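Protein (superoxide dismutase) (Sulfolobus acidocaldarius, PDB 1B06) catalyses the dismutation of toxic superoxide radicals to hydrogen peroxide and dioxygen, using one iron ion bound in each subunit. Local coordinates at residues Ser124-Ser129 with Leu147-Val152; Val165-Asp170 with Asn193-Asp198. All coordinates share one frame; numbering follows the deposited sequence.

Contact 1 of 2, residues Ser124-Ser129 with Leu147-Val152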
ATOM      1  N   SER A 124      14.683 -15.355  -9.729  1.00 17.05           N
ATOM      2  CA  SER A 124      13.838 -16.325  -9.046  1.00 17.70           C
ATOM      3  C   SER A 124      13.775 -16.029  -7.548  1.00 16.88           C
ATOM      4  O   SER A 124      12.717 -16.158  -6.924  1.00 16.14           O
ATOM      5  CB  SER A 124      14.367 -17.743  -9.281  1.00 19.31           C
ATOM      6  OG  SER A 124      14.143 -18.153 -10.621  1.00 24.58           O
ATOM      7  N   GLU A 125      14.909 -15.635  -6.972  1.00 14.99           N
ATOM      8  CA  GLU A 125      14.966 -15.318  -5.548  1.00 18.33           C
ATOM      9  C   GLU A 125      14.048 -14.133  -5.242  1.00 14.53           C
ATOM     10  O   GLU A 125      13.353 -14.118  -4.227  1.00  9.99           O
ATOM     11  CB  GLU A 125      16.402 -14.984  -5.130  1.00 16.27           C
ATOM     12  CG  GLU A 125      16.603 -14.976  -3.622  1.00 20.00           C
ATOM     13  CD  GLU A 125      18.011 -14.592  -3.212  1.00 21.85           C
ATOM     14  OE1 GLU A 125      18.932 -14.718  -4.046  1.00 27.46           O
ATOM     15  OE2 GLU A 125      18.199 -14.164  -2.054  1.00 21.71           O
ATOM     16  N   SER A 126      14.061 -13.140  -6.126  1.00 11.37           N
ATOM     17  CA  SER A 126      13.220 -11.959  -5.972  1.00 10.05           C
ATOM     18  C   SER A 126      11.739 -12.324  -6.106  1.00 10.90           C
ATOM     19  O   SER A 126      10.906 -11.874  -5.317  1.00 12.78           O
ATOM     20  CB  SER A 126      13.584 -10.922  -7.032  1.00 10.15           C
ATOM     21  OG  SER A 126      14.956 -10.586  -6.956  1.00 11.54           O
ATOM     22  N   ALA A 127      11.421 -13.136  -7.111  1.00 11.81           N
ATOM     23  CA  ALA A 127      10.048 -13.579  -7.358  1.00 10.48           C
ATOM     24  C   ALA A 127       9.476 -14.347  -6.174  1.00 11.33           C
ATOM     25  O   ALA A 127       8.300 -14.215  -5.840  1.00 13.60           O
ATOM     26  CB  ALA A 127      10.001 -14.459  -8.605  1.00  8.32           C
ATOM     27  N   ASN A 128      10.312 -15.162  -5.543  1.00 12.28           N
ATOM     28  CA  ASN A 128       9.871 -15.948  -4.405  1.00 11.43           C
ATOM     29  C   ASN A 128       9.754 -15.136  -3.122  1.00 12.28           C
ATOM     30  O   ASN A 128       9.145 -15.594  -2.155  1.00 15.46           O
ATOM     31  CB  ASN A 128      10.824 -17.120  -4.185  1.00 14.70           C
ATOM     32  CG  ASN A 128      10.511 -18.285  -5.085  1.00 21.62           C
ATOM     33  OD1 ASN A 128       9.436 -18.875  -4.998  1.00 24.64           O
ATOM     34  ND2 ASN A 128      11.444 -18.622  -5.965  1.00 18.54           N
ATOM     35  N   SER A 129      10.327 -13.933  -3.112  1.00 12.36           N
ATOM     36  CA  SER A 129      10.278 -13.075  -1.925  1.00 13.32           C
ATOM     37  C   SER A 129       9.025 -12.203  -1.879  1.00 11.90           C
ATOM     38  O   SER A 129       8.722 -11.600  -0.850  1.00 14.13           O
ATOM     39  CB  SER A 129      11.524 -12.188  -1.856  1.00 10.36           C
ATOM     40  OG  SER A 129      11.429 -11.102  -2.758  1.00 17.72           O
ATOM     41  N   LEU A 147      19.106  -2.933 -15.910  1.00 17.99           N
ATOM     42  CA  LEU A 147      17.952  -3.797 -16.098  1.00 19.57           C
ATOM     43  C   LEU A 147      17.522  -4.016 -14.644  1.00 22.32           C
ATOM     44  O   LEU A 147      18.087  -4.851 -13.932  1.00 28.11           O
ATOM     45  CB  LEU A 147      18.373  -5.118 -16.749  1.00 17.37           C
ATOM     46  CG  LEU A 147      18.686  -5.070 -18.243  1.00 16.70           C
ATOM     47  CD1 LEU A 147      19.311  -6.380 -18.673  1.00 20.99           C
ATOM     48  CD2 LEU A 147      17.415  -4.814 -19.019  1.00 14.83           C
ATOM     49  N   GLN A 148      16.536  -3.246 -14.200  1.00 19.91           N
ATOM     50  CA  GLN A 148      16.081  -3.311 -12.817  1.00 14.98           C
ATOM     51  C   GLN A 148      14.990  -4.324 -12.495  1.00 12.60           C
ATOM     52  O   GLN A 148      13.916  -4.308 -13.096  1.00 16.22           O
ATOM     53  CB  GLN A 148      15.627  -1.914 -12.377  1.00 14.47           C
ATOM     54  CG  GLN A 148      15.228  -1.823 -10.925  1.00 15.40           C
ATOM     55  CD  GLN A 148      16.407  -1.954  -9.988  1.00 14.52           C
ATOM     56  OE1 GLN A 148      17.410  -1.254 -10.127  1.00 18.14           O
ATOM     57  NE2 GLN A 148      16.294  -2.856  -9.021  1.00 15.64           N
ATOM     58  N   ILE A 149      15.272  -5.198 -11.535  1.00 12.62           N
ATOM     59  CA  ILE A 149      14.305  -6.199 -11.094  1.00 10.63           C
ATOM     60  C   ILE A 149      13.411  -5.556 -10.041  1.00 12.07           C
ATOM     61  O   ILE A 149      13.875  -4.742  -9.245  1.00  9.99           O
ATOM     62  CB  ILE A 149      14.988  -7.409 -10.423  1.00 10.78           C
ATOM     63  CG1 ILE A 149      15.757  -8.233 -11.452  1.00 15.02           C
ATOM     64  CG2 ILE A 149      13.938  -8.280  -9.743  1.00 12.77           C
ATOM     65  CD1 ILE A 149      16.578  -9.346 -10.827  1.00 16.10           C
ATOM     66  N   MET A 150      12.134  -5.920 -10.025  1.00 12.24           N
ATOM     67  CA  MET A 150      11.224  -5.365  -9.032  1.00 11.80           C
ATOM     68  C   MET A 150      10.024  -6.270  -8.776  1.00 10.14           C
ATOM     69  O   MET A 150       9.517  -6.925  -9.686  1.00  8.22           O
ATOM     70  CB  MET A 150      10.740  -3.974  -9.472  1.00 14.25           C
ATOM     71  CG  MET A 150       9.869  -3.242  -8.439  1.00 12.80           C
ATOM     72  SD  MET A 150      10.655  -2.997  -6.813  1.00 14.54           S
ATOM     73  CE  MET A 150      12.127  -2.149  -7.302  1.00 10.58           C
ATOM     74  N   THR A 151       9.590  -6.322  -7.523  1.00  8.16           N
ATOM     75  CA  THR A 151       8.421  -7.099  -7.169  1.00  8.72           C
ATOM     76  C   THR A 151       7.286  -6.081  -7.053  1.00  7.17           C
ATOM     77  O   THR A 151       7.389  -5.092  -6.330  1.00  6.89           O
ATOM     78  CB  THR A 151       8.597  -7.844  -5.826  1.00 10.65           C
ATOM     79  OG1 THR A 151       9.146  -6.956  -4.845  1.00 15.42           O
ATOM     80  CG2 THR A 151       9.525  -9.039  -6.000  1.00 13.70           C
ATOM     81  N   VAL A 152       6.211  -6.317  -7.791  1.00 12.23           N
ATOM     82  CA  VAL A 152       5.068  -5.419  -7.775  1.00  9.31           C
ATOM     83  C   VAL A 152       3.943  -6.059  -6.970  1.00 12.21           C
ATOM     84  O   VAL A 152       3.584  -7.223  -7.194  1.00 11.99           O
ATOM     85  CB  VAL A 152       4.604  -5.120  -9.226  1.00 11.39           C
ATOM     86  CG1 VAL A 152       3.300  -4.340  -9.229  1.00 10.26           C
ATOM     87  CG2 VAL A 152       5.689  -4.342  -9.953  1.00  7.78           C
TER
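Ser-126 faces strand 147-153 with both its side chain and its carbonyl, and each meets a methyl group. CG2 of Ile-149 comes up to the hydroxyl end of the serine, 3.8 Å from Ser-126 OG, and lies equally near the serine CB. Two residues along the strand, CG2 of Thr-151 presses on the helix backbone, 3.2 Å from Ser-126 O. A chi1 of 46° puts Thr-151 OG1 between the backbone N and the carbonyl carbon, where it bonds Gln-68 NE2 of the second subunit, and leaves CG2 beside the backbone N to meet the helix.

The example illustrates how a helix can lie along a strand: the end of helix 116-129 packs on strands 147-153 and 134-140 of the antiparallel sheet in the C-terminal domain of iron/manganese superoxide dismutases. The axes of the short segments approach to 8.2 Å at an angle of only 17°, which brings alternate strand residues against the same serine.

The polar groups of the helix find partners both within it and in the second subunit. Ser-126 OG bonds back to Val-122 O, one turn earlier, while Ser-126 O receives both N and OG of Ser-129. The hydroxyl bond, 2.7 Å from Ser-129 OG to Ser-126 O, arrives 21° off the carbonyl plane. Gln-68 also bonds Ser-129 OG.

Contact 2 of 2, residues Val165-Asp170 with Asn193-Asp198. With FE (Fe (III) ion), chain G.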
ATOM      1  N   VAL A 165       8.525  -2.465 -19.506  1.00 15.71           N
ATOM      2  CA  VAL A 165       8.636  -3.819 -18.995  1.00 16.37           C
ATOM      3  C   VAL A 165       9.308  -4.686 -20.057  1.00 16.34           C
ATOM      4  O   VAL A 165       8.891  -4.685 -21.210  1.00 18.94           O
ATOM      5  CB  VAL A 165       7.240  -4.384 -18.681  1.00 16.06           C
ATOM      6  CG1 VAL A 165       7.349  -5.830 -18.239  1.00 17.95           C
ATOM      7  CG2 VAL A 165       6.575  -3.539 -17.605  1.00 14.50           C
ATOM      8  N   ILE A 166      10.349  -5.415 -19.668  1.00 20.38           N
ATOM      9  CA  ILE A 166      11.072  -6.286 -20.597  1.00 14.29           C
ATOM     10  C   ILE A 166      10.703  -7.757 -20.377  1.00 19.15           C
ATOM     11  O   ILE A 166      10.539  -8.518 -21.334  1.00 16.62           O
ATOM     12  CB  ILE A 166      12.607  -6.140 -20.427  1.00 16.40           C
ATOM     13  CG1 ILE A 166      13.040  -4.702 -20.716  1.00 13.43           C
ATOM     14  CG2 ILE A 166      13.332  -7.099 -21.362  1.00 11.60           C
ATOM     15  CD1 ILE A 166      12.667  -4.215 -22.108  1.00 16.05           C
ATOM     16  N   LEU A 167      10.580  -8.141 -19.107  1.00 16.92           N
ATOM     17  CA  LEU A 167      10.242  -9.508 -18.712  1.00 15.47           C
ATOM     18  C   LEU A 167       9.242  -9.442 -17.560  1.00 15.66           C
ATOM     19  O   LEU A 167       9.335  -8.564 -16.706  1.00 16.98           O
ATOM     20  CB  LEU A 167      11.511 -10.248 -18.267  1.00 15.12           C
ATOM     21  CG  LEU A 167      11.404 -11.747 -17.959  1.00 17.63           C
ATOM     22  CD1 LEU A 167      11.107 -12.520 -19.231  1.00 17.63           C
ATOM     23  CD2 LEU A 167      12.710 -12.234 -17.338  1.00 16.29           C
ATOM     24  N   ILE A 168       8.290 -10.368 -17.522  1.00 15.07           N
ATOM     25  CA  ILE A 168       7.291 -10.337 -16.464  1.00 12.89           C
ATOM     26  C   ILE A 168       6.649 -11.681 -16.137  1.00 13.00           C
ATOM     27  O   ILE A 168       6.401 -12.497 -17.024  1.00 15.81           O
ATOM     28  CB  ILE A 168       6.168  -9.346 -16.830  1.00 16.13           C
ATOM     29  CG1 ILE A 168       5.179  -9.210 -15.672  1.00 20.55           C
ATOM     30  CG2 ILE A 168       5.463  -9.817 -18.092  1.00 14.04           C
ATOM     31  CD1 ILE A 168       4.357  -7.942 -15.727  1.00 23.39           C
ATOM     32  N   VAL A 169       6.378 -11.900 -14.853  1.00 12.22           N
ATOM     33  CA  VAL A 169       5.733 -13.127 -14.390  1.00 12.60           C
ATOM     34  C   VAL A 169       4.569 -12.773 -13.489  1.00 11.40           C
ATOM     35  O   VAL A 169       4.734 -12.016 -12.529  1.00 10.70           O
ATOM     36  CB  VAL A 169       6.644 -14.015 -13.525  1.00 13.95           C
ATOM     37  CG1 VAL A 169       6.346 -15.463 -13.816  1.00 12.66           C
ATOM     38  CG2 VAL A 169       8.088 -13.679 -13.747  1.00 21.26           C
ATOM     39  N   ASP A 170       3.405 -13.335 -13.786  1.00  7.33           N
ATOM     40  CA  ASP A 170       2.210 -13.102 -12.986  1.00 10.81           C
ATOM     41  C   ASP A 170       2.318 -14.002 -11.769  1.00 12.10           C
ATOM     42  O   ASP A 170       2.561 -15.203 -11.910  1.00 16.33           O
ATOM     43  CB  ASP A 170       0.958 -13.467 -13.789  1.00  9.91           C
ATOM     44  CG  ASP A 170      -0.331 -13.045 -13.103  1.00  9.58           C
ATOM     45  OD1 ASP A 170      -0.304 -12.626 -11.921  1.00  5.17           O
ATOM     46  OD2 ASP A 170      -1.387 -13.139 -13.758  1.00 17.80           O
ATOM     47  N   ASN A 193      10.395 -22.187 -18.888  1.00 16.66           N
ATOM     48  CA  ASN A 193      10.325 -22.979 -20.113  1.00 17.82           C
ATOM     49  C   ASN A 193       9.444 -22.397 -21.212  1.00 19.90           C
ATOM     50  O   ASN A 193       9.485 -22.868 -22.351  1.00 19.19           O
ATOM     51  CB  ASN A 193       9.833 -24.390 -19.796  1.00 18.68           C
ATOM     52  CG  ASN A 193      10.825 -25.173 -18.977  1.00 18.30           C
ATOM     53  OD1 ASN A 193      11.971 -25.347 -19.377  1.00 24.86           O
ATOM     54  ND2 ASN A 193      10.393 -25.646 -17.820  1.00 18.80           N
ATOM     55  N   VAL A 194       8.639 -21.388 -20.881  1.00 19.58           N
ATOM     56  CA  VAL A 194       7.762 -20.779 -21.876  1.00 19.41           C
ATOM     57  C   VAL A 194       8.033 -19.296 -22.088  1.00 18.55           C
ATOM     58  O   VAL A 194       7.270 -18.612 -22.767  1.00 22.20           O
ATOM     59  CB  VAL A 194       6.268 -20.953 -21.510  1.00 21.32           C
ATOM     60  CG1 VAL A 194       5.867 -22.411 -21.657  1.00 23.21           C
ATOM     61  CG2 VAL A 194       6.007 -20.460 -20.088  1.00 19.19           C
ATOM     62  N   VAL A 195       9.121 -18.797 -21.518  1.00 17.24           N
ATOM     63  CA  VAL A 195       9.452 -17.387 -21.673  1.00 17.59           C
ATOM     64  C   VAL A 195       9.771 -17.085 -23.131  1.00 18.86           C
ATOM     65  O   VAL A 195      10.534 -17.805 -23.767  1.00 22.45           O
ATOM     66  CB  VAL A 195      10.665 -16.993 -20.798  1.00 17.84           C
ATOM     67  CG1 VAL A 195      11.166 -15.623 -21.193  1.00 11.30           C
ATOM     68  CG2 VAL A 195      10.270 -16.998 -19.334  1.00 16.24           C
ATOM     69  N   ASN A 196       9.188 -16.015 -23.658  1.00 18.38           N
ATOM     70  CA  ASN A 196       9.418 -15.623 -25.044  1.00 16.84           C
ATOM     71  C   ASN A 196      10.526 -14.579 -25.111  1.00 18.23           C
ATOM     72  O   ASN A 196      10.274 -13.376 -25.046  1.00 18.87           O
ATOM     73  CB  ASN A 196       8.126 -15.070 -25.647  1.00 17.57           C
ATOM     74  CG  ASN A 196       8.251 -14.775 -27.123  1.00 13.98           C
ATOM     75  OD1 ASN A 196       9.331 -14.868 -27.698  1.00 21.06           O
ATOM     76  ND2 ASN A 196       7.142 -14.413 -27.744  1.00 19.46           N
ATOM     77  N   TRP A 197      11.758 -15.054 -25.247  1.00 19.41           N
ATOM     78  CA  TRP A 197      12.917 -14.178 -25.305  1.00 18.30           C
ATOM     79  C   TRP A 197      12.948 -13.269 -26.530  1.00 20.33           C
ATOM     80  O   TRP A 197      13.581 -12.213 -26.506  1.00 22.76           O
ATOM     81  CB  TRP A 197      14.190 -15.018 -25.222  1.00 19.91           C
ATOM     82  CG  TRP A 197      14.389 -15.594 -23.856  1.00 20.98           C
ATOM     83  CD1 TRP A 197      14.345 -16.914 -23.506  1.00 19.36           C
ATOM     84  CD2 TRP A 197      14.619 -14.862 -22.640  1.00 19.44           C
ATOM     85  NE1 TRP A 197      14.532 -17.050 -22.147  1.00 21.01           N
ATOM     86  CE2 TRP A 197      14.703 -15.808 -21.593  1.00 19.84           C
ATOM     87  CE3 TRP A 197      14.762 -13.500 -22.336  1.00 17.43           C
ATOM     88  CZ2 TRP A 197      14.924 -15.435 -20.259  1.00 20.25           C
ATOM     89  CZ3 TRP A 197      14.982 -13.130 -21.006  1.00 18.76           C
ATOM     90  CH2 TRP A 197      15.060 -14.096 -19.987  1.00 17.70           C
ATOM     91  N   ASP A 198      12.269 -13.670 -27.600  1.00 19.92           N
ATOM     92  CA  ASP A 198      12.231 -12.849 -28.807  1.00 23.41           C
ATOM     93  C   ASP A 198      11.426 -11.597 -28.494  1.00 20.95           C
ATOM     94  O   ASP A 198      11.820 -10.487 -28.842  1.00 22.10           O
ATOM     95  CB  ASP A 198      11.577 -13.610 -29.960  1.00 35.26           C
ATOM     96  CG  ASP A 198      12.546 -14.535 -30.662  1.00 50.92           C
ATOM     97  OD1 ASP A 198      13.328 -14.044 -31.503  1.00 62.48           O
ATOM     98  OD2 ASP A 198      12.529 -15.751 -30.371  1.00 61.23           O
TER
HETATM   99 FE    FE G 322      -3.215 -12.797 -13.684  1.00 18.06          FE
HETATM  100  O   HOH W   1      -2.816 -11.233 -12.375  1.00 15.16           O
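Leu-167 reaches across to Val-195 and Trp-197 with its two terminal methyls, a clear case of one branched side chain serving two partners. Its CB leaves the backbone toward the loop and helix start of 193-198. CG continues outward, anti to the backbone N (chi1 -173°), and thereby carries the fork to 193-198. One prong, CD1, meets Val-195 CG1 at 3.7 Å, the two side chains crossing at about a right angle. The other, CD2, approaches the six-membered end of the indole obliquely, 4.0 Å from Trp-197 CH2.

The two partners also pack on each other. Val-195 CG1 sits over the centre of the Trp-197 ring, 3.6 Å above its plane, so the methyl that touches the leucine also covers one indole face. Although CB of Trp-197 starts away from the strand, its ring swings back until CH2 comes nearest. Asn-196, between them, is the N-cap of helix 197-205 and accepts a weak bond from Asp-198 N.

Three residues beyond the leucine, Asp-170 OD2 binds the iron at 1.9 Å; a water, His-33, His-84 and His-174 complete the site. Ile-166 and Leu-167 form a classic beta bulge opposite Leu-138 of strand 134-140, and the leucine also touches Trp-191, so the side chain of this strand residue packs between helix 184-191 and the start of helix 197-205, beside strand 134-140.

Overall arrangement
Both contacts are buried and draw on the same three-stranded antiparallel sheet, in which strands 147-153 and 165-170 flank strand 134-140. Their centres lie about 13 Å apart, and their nearest atoms, about 5 Å apart, do not touch; contact 1 closes along the chain before contact 2 opens. The principle they share is that a sheet is covered by different elements at different places. Contact 1 sets a helix against one outer strand beside the second subunit, so methyls meet polar helix groups and hydroxyls bond across the interface. Contact 2, nearer the centre of the chain, is purely apolar where its segments touch, yet its strand runs on to an iron ligand.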